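Local coordinates for protein congerin-2 (Conger myriaster, PDB 1IS3) that binds beta-galactosides such as lactose as a homodimeric galectin of the conger eel, with a physiological role that is not yet known, at residues D54-L60 and E72-F78; V59-L63 and V107-R112; A27-N33 and I121-A127. One frame throughout, in Å; residues are numbered along the deposited sequence.

Contact 1. Residues D54-L60 and E72-F78; sequences DQNVLVL and EERSKKF. With BGC (beta-D-glucopyranose), chain B; GAL (beta-D-galactopyranose), chain C.
Part of the lactose site of this galectin is the beta hairpin of strands 57-64 and 68-75; here 57-60 and 73-75 run antiparallel at 157°, axes 4.7 Å apart. Leu58-Ser75 and Leu60-Glu73 are hydrogen-bonded pairs: Leu58 N to Ser75 O and Leu60 N to Glu73 O 2.8 Å, Ser75 N to Leu58 O and Glu73 N to Leu60 O 2.9 Å. Between them Val59 and Arg74 form a non-hydrogen-bonded pair (CA-CA 4.6 Å) on the sugar-facing side. Arg74 (chi1 m) lays its guanidinium over Val59 CG2, reaching Asp54 (NH1 to OD1 2.9 Å, NH2 to OD2 3.1 Å) and Glu72 (NE to OE1 2.9 Å); Asp54 also pairs with Arg48. Glu72 OE2 accepts from galactose O6 (2.8 Å) and, very short, glucose O3 (2.5 Å). Asn56 (phi/psi 56/60), in a G1 beta bulge with Val57 opposite Arg48, sets its CA over the face of the Phe78 ring (chi1 t), 3.6 Å from the centroid (CH-pi). A salt-bridge network holding a sugar-binding carboxylate belongs to the galectin carbohydrate site.

Contact 2. Residues V59-L63 and V107-R112; sequences VLNSL and VEFPNR. With GAL (beta-D-galactopyranose), chain C.
An arginine just past the end of one strand reaches across to the other, its single NH2 donating twice: Arg112 NH2 to Asn61 OD1 (3.1 Å) and to Ser62 OG (3.1 Å, Ser62 at chi1 p), both acceptors near the plane of the guanidinium. Strands 59-63 and 107-110 run in nearly the same direction, 23° apart, with axes 8.3 Å from each other at closest, too far for backbone pairing, so side chains from 107-112 fill the gap and reach side chains and backbone of 59-63. Leu60 and Phe109 are the nearest facing pair (CA-CA 7.3 Å). Leu60 (chi1 m) packs its CB 3.6 Å from Phe109 CD1 and its CD2 3.9 Å from Val107 CG2, while the Phe109 ring (chi1 t) reaches across until CZ is 3.6 Å from Asn61 CA. Arg112 is extended, with chi1 m and chi2 and chi3 t; its NH1 bonds the carbonyl of Gln71. The CA-to-CB bond of Asn61 points away from 107-112, but chi1 t and chi2 of -14° bring OD1 back to Arg112 and to Ser62 N (2.9 Å), while ND2 donates to galactose O6 (2.8 Å) and also bonds the carbonyl of Gln70. In this galectin beta sandwich, strand 57-64 belongs to the sugar-binding sheet, between strands 40-48 and 68-75, whereas 106-110 edges the five-stranded sheet beside strand 96-100, whose Ile99 touches Leu60 and Val107.

Contact 3. Residues A27-N33 and I121-A127; sequences ATRFSIN and IYLAGDA. With GAL (beta-D-galactopyranose), chain C.
Strands 29-33 and 121-125 pair antiparallel (164°, axes 4.6 Å apart) in the sugar-binding sheet of the galectin beta sandwich. In the hydrogen-bonded pairs Ser31-Ala124 and Asn33-Tyr122, Ser31 N meets Ala124 O at 2.9 Å, Ala124 N Ser31 O at 3.1 Å, Asn33 N Tyr122 O at 2.9 Å, and Tyr122 N Asn33 O at 3.0 Å. Asp126 N donates to Arg29 O (3.0 Å), and Asp126 OD1 takes Thr28 N (2.9 Å). Gly125 (phi/psi 88/-153) has its CA 4.1 Å from that of Phe30, where a CB would clash with Arg29 O. On the sugar side, Asn33 ND2 donates to Ser31 OG (2.9 Å) and weakly to Tyr122 O (3.5 Å), its OD1 accepts from His44, and Tyr122 OH bonds buffer MES; Arg29 NH1 bonds galactose O3 (2.8 Å) and salt-bridges Asp46. Phe30, Ile32 and Leu123 face the interior, Phe30 CD2 3.7 Å from Leu123 CD1. Backbone bonds of Phe30 to His47 and Ile32 to Met45 set strand 29-34 between 117-125 and 40-48, Phe30 meeting strand 17-23 of the five-stranded sheet.

All three contacts touch the same galactose, but from different places in the sandwich. Contacts 1 and 3 are antiparallel strand pairings within the sugar-binding sheet, both partly buried and with no direct touch between them; contact 2 is buried and bridges that sheet to the other. Contacts 1 and 2 share Val59 and Leu60 on strand 57-64 and meet where Glu73 packs against Phe109 and Pro110. Contacts 1 and 3 both rest on backbone ladders; contact 1 adds a salt-bridge network at the sugar, contact 3 a polar face and an apolar one, and contact 2, with no ladder, relies on apolar packing and an arginine bridge. Contacts 2 and 3 lie on opposite sides of the chain's centre.

Contact 1. Residues D54-L60 and E72-F78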
loop_
_atom_site.group_PDB
_atom_site.type_symbol
_atom_site.label_atom_id
_atom_site.label_comp_id
_atom_site.label_asym_id
_atom_site.label_seq_id
_atom_site.Cartn_x
_atom_site.Cartn_y
_atom_site.Cartn_z
ATOM N N ASP A 54 -6.138 -30.169 -4.555
ATOM C CA ASP A 54 -4.919 -29.560 -4.040
ATOM C C ASP A 54 -4.948 -29.326 -2.544
ATOM O O ASP A 54 -5.863 -28.668 -2.023
ATOM C CB ASP A 54 -4.694 -28.235 -4.743
ATOM C CG ASP A 54 -4.233 -28.416 -6.177
ATOM O OD1 ASP A 54 -3.456 -29.338 -6.417
ATOM O OD2 ASP A 54 -4.609 -27.644 -7.044
ATOM N N GLN A 55 -3.947 -29.865 -1.845
ATOM C CA GLN A 55 -3.839 -29.702 -0.395
ATOM C C GLN A 55 -2.378 -29.433 -0.106
ATOM O O GLN A 55 -1.487 -30.194 -0.506
ATOM C CB GLN A 55 -4.292 -30.969 0.360
ATOM C CG GLN A 55 -5.804 -31.313 0.286
ATOM C CD GLN A 55 -6.050 -32.759 0.712
ATOM O OE1 GLN A 55 -5.459 -33.210 1.712
ATOM N NE2 GLN A 55 -6.854 -33.562 0.004
ATOM N N ASN A 56 -2.145 -28.271 0.522
ATOM C CA ASN A 56 -0.837 -27.772 0.929
ATOM C C ASN A 56 0.149 -27.691 -0.247
ATOM O O ASN A 56 1.254 -28.262 -0.312
ATOM C CB ASN A 56 -0.258 -28.656 2.092
ATOM C CG ASN A 56 -1.259 -28.775 3.236
ATOM O OD1 ASN A 56 -1.878 -27.805 3.687
ATOM N ND2 ASN A 56 -1.592 -29.997 3.653
ATOM N N VAL A 57 -0.264 -26.889 -1.236
ATOM C CA VAL A 57 0.559 -26.672 -2.429
ATOM C C VAL A 57 0.492 -25.191 -2.804
ATOM O O VAL A 57 -0.502 -24.498 -2.504
ATOM C CB VAL A 57 0.019 -27.639 -3.576
ATOM C CG1 VAL A 57 -1.403 -27.350 -3.894
ATOM C CG2 VAL A 57 0.827 -27.464 -4.853
ATOM N N LEU A 58 1.594 -24.712 -3.388
ATOM C CA LEU A 58 1.614 -23.388 -3.971
ATOM C C LEU A 58 1.367 -23.536 -5.463
ATOM O O LEU A 58 1.929 -24.437 -6.086
ATOM C CB LEU A 58 2.963 -22.657 -3.794
ATOM C CG LEU A 58 3.347 -22.122 -2.403
ATOM C CD1 LEU A 58 4.738 -21.456 -2.515
ATOM C CD2 LEU A 58 2.325 -21.136 -1.881
ATOM N N VAL A 59 0.531 -22.691 -6.050
ATOM C CA VAL A 59 0.303 -22.717 -7.486
ATOM C C VAL A 59 0.592 -21.300 -7.999
ATOM O O VAL A 59 0.034 -20.312 -7.475
ATOM C CB VAL A 59 -1.166 -23.126 -7.776
ATOM C CG1 VAL A 59 -1.471 -23.062 -9.284
ATOM C CG2 VAL A 59 -1.386 -24.568 -7.287
ATOM N N LEU A 60 1.463 -21.178 -9.004
ATOM C CA LEU A 60 1.825 -19.892 -9.588
ATOM C C LEU A 60 1.370 -19.799 -11.047
ATOM O O LEU A 60 1.453 -20.788 -11.801
ATOM C CB LEU A 60 3.337 -19.694 -9.512
ATOM C CG LEU A 60 3.809 -19.560 -8.061
ATOM C CD1 LEU A 60 4.244 -20.927 -7.549
ATOM C CD2 LEU A 60 4.919 -18.547 -7.989
ATOM N N GLU A 72 0.171 -23.156 -15.407
ATOM C CA GLU A 72 0.476 -23.226 -13.964
ATOM C C GLU A 72 1.837 -23.829 -13.651
ATOM O O GLU A 72 2.276 -24.773 -14.335
ATOM C CB GLU A 72 -0.425 -24.127 -13.150
ATOM C CG GLU A 72 -1.858 -23.838 -13.337
ATOM C CD GLU A 72 -2.752 -24.654 -12.427
ATOM O OE1 GLU A 72 -2.447 -25.792 -12.058
ATOM O OE2 GLU A 72 -3.785 -24.104 -12.104
ATOM N N GLU A 73 2.494 -23.327 -12.625
ATOM C CA GLU A 73 3.702 -23.910 -12.085
ATOM C C GLU A 73 3.333 -24.219 -10.662
ATOM O O GLU A 73 2.544 -23.491 -10.050
ATOM C CB GLU A 73 4.843 -22.919 -12.150
ATOM C CG GLU A 73 5.277 -22.992 -13.636
ATOM C CD GLU A 73 6.551 -22.285 -14.085
ATOM O OE1 GLU A 73 6.651 -21.962 -15.288
ATOM O OE2 GLU A 73 7.434 -22.056 -13.244
ATOM N N ARG A 74 3.776 -25.357 -10.146
ATOM C CA ARG A 74 3.444 -25.766 -8.778
ATOM C C ARG A 74 4.643 -26.000 -7.882
ATOM O O ARG A 74 5.712 -26.371 -8.375
ATOM C CB ARG A 74 2.613 -27.033 -8.796
ATOM C CG ARG A 74 1.222 -26.732 -9.334
ATOM C CD ARG A 74 0.528 -27.905 -10.015
ATOM N NE ARG A 74 -0.857 -27.563 -10.339
ATOM C CZ ARG A 74 -1.819 -27.703 -9.412
ATOM N NH1 ARG A 74 -1.516 -28.161 -8.193
ATOM N NH2 ARG A 74 -3.089 -27.380 -9.690
ATOM N N SER A 75 4.523 -25.708 -6.578
ATOM C CA SER A 75 5.587 -25.975 -5.657
ATOM C C SER A 75 4.921 -26.601 -4.461
ATOM O O SER A 75 3.856 -26.263 -3.989
ATOM C CB SER A 75 6.305 -24.712 -5.230
ATOM O OG SER A 75 7.310 -25.011 -4.278
ATOM N N LYS A 76 5.732 -27.456 -3.895
ATOM C CA LYS A 76 5.434 -28.321 -2.776
ATOM C C LYS A 76 5.958 -27.631 -1.507
ATOM O O LYS A 76 5.741 -28.100 -0.392
ATOM C CB LYS A 76 6.133 -29.646 -3.151
ATOM C CG LYS A 76 7.674 -29.501 -3.592
ATOM C CD LYS A 76 8.136 -28.775 -4.950
ATOM C CE LYS A 76 9.418 -27.925 -4.796
ATOM N NZ LYS A 76 9.564 -26.839 -5.766
ATOM N N LYS A 77 6.712 -26.532 -1.599
ATOM C CA LYS A 77 7.224 -25.821 -0.428
ATOM C C LYS A 77 6.031 -25.176 0.244
ATOM O O LYS A 77 5.405 -24.308 -0.374
ATOM C CB LYS A 77 8.196 -24.768 -0.863
ATOM C CG LYS A 77 9.375 -25.485 -1.497
ATOM C CD LYS A 77 10.321 -24.498 -2.075
ATOM C CE LYS A 77 11.520 -25.292 -2.496
ATOM N NZ LYS A 77 12.476 -24.354 -3.027
ATOM N N PHE A 78 5.675 -25.523 1.473
ATOM C CA PHE A 78 4.472 -24.957 2.011
ATOM C C PHE A 78 4.642 -24.753 3.507
ATOM O O PHE A 78 4.017 -25.453 4.311
ATOM C CB PHE A 78 3.308 -25.902 1.697
ATOM C CG PHE A 78 1.945 -25.215 1.747
ATOM C CD1 PHE A 78 1.079 -25.429 2.830
ATOM C CD2 PHE A 78 1.568 -24.364 0.701
ATOM C CE1 PHE A 78 -0.171 -24.788 2.860
ATOM C CE2 PHE A 78 0.325 -23.728 0.738
ATOM C CZ PHE A 78 -0.541 -23.940 1.813
HETATM C C2 BGC B . -6.396 -26.648 -12.051
HETATM C C3 BGC B . -6.653 -25.538 -11.033
HETATM C C4 BGC B . -7.421 -24.405 -11.705
HETATM C C5 BGC B . -8.713 -24.955 -12.336
HETATM C C6 BGC B . -9.473 -23.907 -13.120
HETATM C C1 BGC B . -7.732 -27.119 -12.619
HETATM O O1 BGC B . -7.507 -28.097 -13.575
HETATM O O2 BGC B . -5.726 -27.735 -11.430
HETATM O O3 BGC B . -5.424 -25.061 -10.517
HETATM O O4 BGC B . -7.754 -23.405 -10.725
HETATM O O5 BGC B . -8.402 -26.023 -13.254
HETATM O O6 BGC B . -8.653 -23.336 -14.131
HETATM C C1 GAL C . -7.467 -22.087 -11.050
HETATM C C2 GAL C . -8.177 -21.182 -10.052
HETATM C C3 GAL C . -7.770 -19.730 -10.256
HETATM C C4 GAL C . -6.244 -19.602 -10.229
HETATM C C5 GAL C . -5.648 -20.554 -11.257
HETATM C C6 GAL C . -4.143 -20.522 -11.271
HETATM O O2 GAL C . -9.576 -21.305 -10.221
HETATM O O3 GAL C . -8.343 -18.929 -9.234
HETATM O O4 GAL C . -5.735 -19.904 -8.934
HETATM O O5 GAL C . -6.046 -21.908 -10.969
HETATM O O6 GAL C . -3.634 -21.362 -12.291
#

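Contact 2. Residues V59-L63 and V107-R112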
loop_
_atom_site.group_PDB
_atom_site.type_symbol
_atom_site.label_atom_id
_atom_site.label_comp_id
_atom_site.label_asym_id
_atom_site.label_seq_id
_atom_site.Cartn_x
_atom_site.Cartn_y
_atom_site.Cartn_z
ATOM N N VAL A 59 0.531 -22.691 -6.050
ATOM C CA VAL A 59 0.303 -22.717 -7.486
ATOM C C VAL A 59 0.592 -21.300 -7.999
ATOM O O VAL A 59 0.034 -20.312 -7.475
ATOM C CB VAL A 59 -1.166 -23.126 -7.776
ATOM C CG1 VAL A 59 -1.471 -23.062 -9.284
ATOM C CG2 VAL A 59 -1.386 -24.568 -7.287
ATOM N N LEU A 60 1.463 -21.178 -9.004
ATOM C CA LEU A 60 1.825 -19.892 -9.588
ATOM C C LEU A 60 1.370 -19.799 -11.047
ATOM O O LEU A 60 1.453 -20.788 -11.801
ATOM C CB LEU A 60 3.337 -19.694 -9.512
ATOM C CG LEU A 60 3.809 -19.560 -8.061
ATOM C CD1 LEU A 60 4.244 -20.927 -7.549
ATOM C CD2 LEU A 60 4.919 -18.547 -7.989
ATOM N N ASN A 61 0.861 -18.640 -11.454
ATOM C CA ASN A 61 0.402 -18.466 -12.823
ATOM C C ASN A 61 0.241 -16.992 -13.190
ATOM O O ASN A 61 0.442 -16.120 -12.335
ATOM C CB ASN A 61 -0.937 -19.207 -13.004
ATOM C CG ASN A 61 -1.224 -19.711 -14.431
ATOM O OD1 ASN A 61 -0.586 -19.322 -15.399
ATOM N ND2 ASN A 61 -2.215 -20.556 -14.627
ATOM N N SER A 62 -0.023 -16.680 -14.456
ATOM C CA SER A 62 -0.322 -15.338 -14.900
ATOM C C SER A 62 -1.713 -15.391 -15.522
ATOM O O SER A 62 -2.174 -16.435 -16.046
ATOM C CB SER A 62 0.738 -14.918 -15.900
ATOM O OG SER A 62 0.763 -15.839 -16.988
ATOM N N LEU A 63 -2.373 -14.239 -15.474
ATOM C CA LEU A 63 -3.713 -14.045 -15.964
ATOM C C LEU A 63 -3.635 -12.923 -16.975
ATOM O O LEU A 63 -3.133 -11.836 -16.641
ATOM C CB LEU A 63 -4.652 -13.644 -14.834
ATOM C CG LEU A 63 -6.095 -13.324 -15.180
ATOM C CD1 LEU A 63 -6.819 -14.547 -15.702
ATOM C CD2 LEU A 63 -6.814 -12.899 -13.924
ATOM N N VAL A 107 11.078 -19.481 -4.284
ATOM C CA VAL A 107 10.421 -19.976 -5.478
ATOM C C VAL A 107 10.705 -18.904 -6.535
ATOM O O VAL A 107 10.808 -17.711 -6.230
ATOM C CB VAL A 107 8.848 -20.223 -5.199
ATOM C CG1 VAL A 107 8.258 -19.119 -4.384
ATOM C CG2 VAL A 107 8.069 -20.329 -6.508
ATOM N N GLU A 108 10.955 -19.319 -7.780
ATOM C CA GLU A 108 11.178 -18.390 -8.885
ATOM C C GLU A 108 10.090 -18.641 -9.918
ATOM O O GLU A 108 9.657 -19.793 -10.089
ATOM C CB GLU A 108 12.523 -18.604 -9.560
ATOM C CG GLU A 108 13.738 -18.280 -8.713
ATOM C CD GLU A 108 14.016 -19.272 -7.589
ATOM O OE1 GLU A 108 14.014 -20.483 -7.857
ATOM O OE2 GLU A 108 14.207 -18.844 -6.441
ATOM N N PHE A 109 9.608 -17.650 -10.644
ATOM C CA PHE A 109 8.536 -17.832 -11.612
ATOM C C PHE A 109 8.895 -16.885 -12.754
ATOM O O PHE A 109 9.355 -15.778 -12.464
ATOM C CB PHE A 109 7.226 -17.448 -10.939
ATOM C CG PHE A 109 6.027 -17.521 -11.861
ATOM C CD1 PHE A 109 5.522 -18.760 -12.253
ATOM C CD2 PHE A 109 5.431 -16.326 -12.308
ATOM C CE1 PHE A 109 4.413 -18.787 -13.098
ATOM C CE2 PHE A 109 4.324 -16.367 -13.153
ATOM C CZ PHE A 109 3.820 -17.596 -13.543
ATOM N N PRO A 110 8.817 -17.225 -14.041
ATOM C CA PRO A 110 9.160 -16.325 -15.129
ATOM C C PRO A 110 8.308 -15.043 -15.177
ATOM O O PRO A 110 7.095 -15.024 -14.914
ATOM C CB PRO A 110 8.985 -17.185 -16.376
ATOM C CG PRO A 110 7.876 -18.123 -15.987
ATOM C CD PRO A 110 8.250 -18.482 -14.552
ATOM N N ASN A 111 8.976 -13.969 -15.574
ATOM C CA ASN A 111 8.298 -12.703 -15.866
ATOM C C ASN A 111 7.902 -12.834 -17.339
ATOM O O ASN A 111 8.624 -12.404 -18.243
ATOM C CB ASN A 111 9.276 -11.562 -15.667
ATOM C CG ASN A 111 8.699 -10.185 -15.886
ATOM O OD1 ASN A 111 9.310 -9.218 -15.446
ATOM N ND2 ASN A 111 7.564 -9.971 -16.496
ATOM N N ARG A 112 6.753 -13.428 -17.597
ATOM C CA ARG A 112 6.303 -13.785 -18.935
ATOM C C ARG A 112 6.083 -12.633 -19.887
ATOM O O ARG A 112 6.326 -12.743 -21.093
ATOM C CB ARG A 112 5.020 -14.584 -18.810
ATOM C CG ARG A 112 5.302 -15.941 -18.175
ATOM C CD ARG A 112 4.025 -16.702 -17.864
ATOM N NE ARG A 112 4.317 -18.079 -17.485
ATOM C CZ ARG A 112 3.431 -18.903 -16.929
ATOM N NH1 ARG A 112 3.841 -20.131 -16.632
ATOM N NH2 ARG A 112 2.195 -18.523 -16.639
HETATM C C1 GAL C . -7.467 -22.087 -11.050
HETATM C C2 GAL C . -8.177 -21.182 -10.052
HETATM C C3 GAL C . -7.770 -19.730 -10.256
HETATM C C4 GAL C . -6.244 -19.602 -10.229
HETATM C C5 GAL C . -5.648 -20.554 -11.257
HETATM C C6 GAL C . -4.143 -20.522 -11.271
HETATM O O2 GAL C . -9.576 -21.305 -10.221
HETATM O O3 GAL C . -8.343 -18.929 -9.234
HETATM O O4 GAL C . -5.735 -19.904 -8.934
HETATM O O5 GAL C . -6.046 -21.908 -10.969
HETATM O O6 GAL C . -3.634 -21.362 -12.291
#

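Contact 3. Residues A27-N33 and I121-A127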
loop_
_atom_site.group_PDB
_atom_site.type_symbol
_atom_site.label_atom_id
_atom_site.label_comp_id
_atom_site.label_asym_id
_atom_site.label_seq_id
_atom_site.Cartn_x
_atom_site.Cartn_y
_atom_site.Cartn_z
ATOM N N ALA A 27 -9.023 -21.599 6.486
ATOM C CA ALA A 27 -8.752 -21.083 5.152
ATOM C C ALA A 27 -8.802 -22.212 4.138
ATOM O O ALA A 27 -8.326 -23.310 4.384
ATOM C CB ALA A 27 -7.344 -20.455 5.040
ATOM N N THR A 28 -9.359 -21.941 2.974
ATOM C CA THR A 28 -9.365 -22.845 1.820
ATOM C C THR A 28 -8.070 -22.501 1.010
ATOM O O THR A 28 -7.235 -23.364 0.702
ATOM C CB THR A 28 -10.819 -22.447 1.344
ATOM O OG1 THR A 28 -11.596 -23.625 1.166
ATOM C CG2 THR A 28 -10.755 -21.450 0.272
ATOM N N ARG A 29 -7.859 -21.217 0.669
ATOM C CA ARG A 29 -6.730 -20.719 -0.117
ATOM C C ARG A 29 -6.681 -19.192 -0.028
ATOM O O ARG A 29 -7.697 -18.532 0.249
ATOM C CB ARG A 29 -6.886 -21.134 -1.591
ATOM C CG ARG A 29 -8.183 -20.594 -2.174
ATOM C CD ARG A 29 -8.679 -21.203 -3.464
ATOM N NE ARG A 29 -7.943 -20.742 -4.597
ATOM C CZ ARG A 29 -8.493 -20.273 -5.737
ATOM N NH1 ARG A 29 -7.669 -19.910 -6.695
ATOM N NH2 ARG A 29 -9.786 -20.117 -5.968
ATOM N N PHE A 30 -5.544 -18.593 -0.265
ATOM C CA PHE A 30 -5.471 -17.134 -0.416
ATOM C C PHE A 30 -4.362 -16.887 -1.443
ATOM O O PHE A 30 -3.469 -17.733 -1.627
ATOM C CB PHE A 30 -5.128 -16.394 0.886
ATOM C CG PHE A 30 -3.715 -16.543 1.431
ATOM C CD1 PHE A 30 -3.390 -17.644 2.246
ATOM C CD2 PHE A 30 -2.730 -15.590 1.102
ATOM C CE1 PHE A 30 -2.074 -17.797 2.723
ATOM C CE2 PHE A 30 -1.431 -15.753 1.586
ATOM C CZ PHE A 30 -1.101 -16.859 2.389
ATOM N N SER A 31 -4.365 -15.749 -2.126
ATOM C CA SER A 31 -3.296 -15.481 -3.082
ATOM C C SER A 31 -2.676 -14.105 -2.912
ATOM O O SER A 31 -3.355 -13.207 -2.409
ATOM C CB SER A 31 -3.814 -15.606 -4.518
ATOM O OG SER A 31 -4.899 -14.762 -4.876
ATOM N N ILE A 32 -1.440 -13.951 -3.364
ATOM C CA ILE A 32 -0.791 -12.657 -3.467
ATOM C C ILE A 32 -0.679 -12.441 -5.000
ATOM O O ILE A 32 -0.254 -13.337 -5.763
ATOM C CB ILE A 32 0.615 -12.704 -2.799
ATOM C CG1 ILE A 32 0.460 -12.968 -1.281
ATOM C CG2 ILE A 32 1.374 -11.382 -3.101
ATOM C CD1 ILE A 32 1.792 -13.486 -0.604
ATOM N N ASN A 33 -1.016 -11.240 -5.466
ATOM C CA ASN A 33 -1.120 -10.963 -6.902
ATOM C C ASN A 33 -0.379 -9.675 -7.255
ATOM O O ASN A 33 -0.557 -8.690 -6.525
ATOM C CB ASN A 33 -2.594 -10.800 -7.296
ATOM C CG ASN A 33 -3.390 -12.040 -6.968
ATOM O OD1 ASN A 33 -3.322 -13.003 -7.716
ATOM N ND2 ASN A 33 -4.086 -12.130 -5.844
ATOM N N ILE A 121 -0.758 -4.414 -6.371
ATOM C CA ILE A 121 -0.363 -5.552 -5.576
ATOM C C ILE A 121 -1.595 -5.832 -4.730
ATOM O O ILE A 121 -2.098 -4.877 -4.123
ATOM C CB ILE A 121 0.841 -5.173 -4.705
ATOM C CG1 ILE A 121 2.057 -4.907 -5.560
ATOM C CG2 ILE A 121 1.114 -6.294 -3.731
ATOM C CD1 ILE A 121 2.737 -3.619 -5.073
ATOM N N TYR A 122 -2.166 -7.039 -4.646
ATOM C CA TYR A 122 -3.279 -7.258 -3.759
ATOM C C TYR A 122 -3.301 -8.688 -3.261
ATOM O O TYR A 122 -2.740 -9.605 -3.888
ATOM C CB TYR A 122 -4.620 -6.959 -4.435
ATOM C CG TYR A 122 -5.134 -7.890 -5.533
ATOM C CD1 TYR A 122 -6.039 -8.910 -5.217
ATOM C CD2 TYR A 122 -4.792 -7.664 -6.859
ATOM C CE1 TYR A 122 -6.617 -9.681 -6.223
ATOM C CE2 TYR A 122 -5.374 -8.445 -7.874
ATOM C CZ TYR A 122 -6.291 -9.453 -7.555
ATOM O OH TYR A 122 -6.896 -10.197 -8.575
ATOM N N LEU A 123 -3.971 -8.848 -2.133
ATOM C CA LEU A 123 -4.186 -10.159 -1.530
ATOM C C LEU A 123 -5.660 -10.454 -1.689
ATOM O O LEU A 123 -6.498 -9.562 -1.475
ATOM C CB LEU A 123 -3.814 -10.145 -0.029
ATOM C CG LEU A 123 -3.983 -11.470 0.721
ATOM C CD1 LEU A 123 -2.718 -11.892 1.462
ATOM C CD2 LEU A 123 -5.140 -11.279 1.669
ATOM N N ALA A 124 -5.989 -11.694 -2.024
ATOM C CA ALA A 124 -7.375 -12.113 -2.117
ATOM C C ALA A 124 -7.531 -13.457 -1.382
ATOM O O ALA A 124 -6.569 -14.178 -1.115
ATOM C CB ALA A 124 -7.783 -12.290 -3.570
ATOM N N GLY A 125 -8.765 -13.810 -1.025
ATOM C CA GLY A 125 -9.051 -15.075 -0.352
ATOM C C GLY A 125 -8.952 -15.040 1.187
ATOM O O GLY A 125 -9.108 -14.000 1.843
ATOM N N ASP A 126 -8.659 -16.195 1.789
ATOM C CA ASP A 126 -8.780 -16.381 3.220
ATOM C C ASP A 126 -7.556 -16.066 4.090
ATOM O O ASP A 126 -6.978 -16.925 4.790
ATOM C CB ASP A 126 -9.202 -17.804 3.475
ATOM C CG ASP A 126 -10.540 -18.204 2.882
ATOM O OD1 ASP A 126 -10.686 -19.392 2.585
ATOM O OD2 ASP A 126 -11.438 -17.371 2.709
ATOM N N ALA A 127 -7.178 -14.784 4.045
ATOM C CA ALA A 127 -6.052 -14.256 4.820
ATOM C C ALA A 127 -6.200 -12.730 4.916
ATOM O O ALA A 127 -7.122 -12.131 4.344
ATOM C CB ALA A 127 -4.703 -14.570 4.163
HETATM C C1 GAL C . -7.467 -22.087 -11.050
HETATM C C2 GAL C . -8.177 -21.182 -10.052
HETATM C C3 GAL C . -7.770 -19.730 -10.256
HETATM C C4 GAL C . -6.244 -19.602 -10.229
HETATM C C5 GAL C . -5.648 -20.554 -11.257
HETATM C C6 GAL C . -4.143 -20.522 -11.271
HETATM O O2 GAL C . -9.576 -21.305 -10.221
HETATM O O3 GAL C . -8.343 -18.929 -9.234
HETATM O O4 GAL C . -5.735 -19.904 -8.934
HETATM O O5 GAL C . -6.046 -21.908 -10.969
HETATM O O6 GAL C . -3.634 -21.362 -12.291
#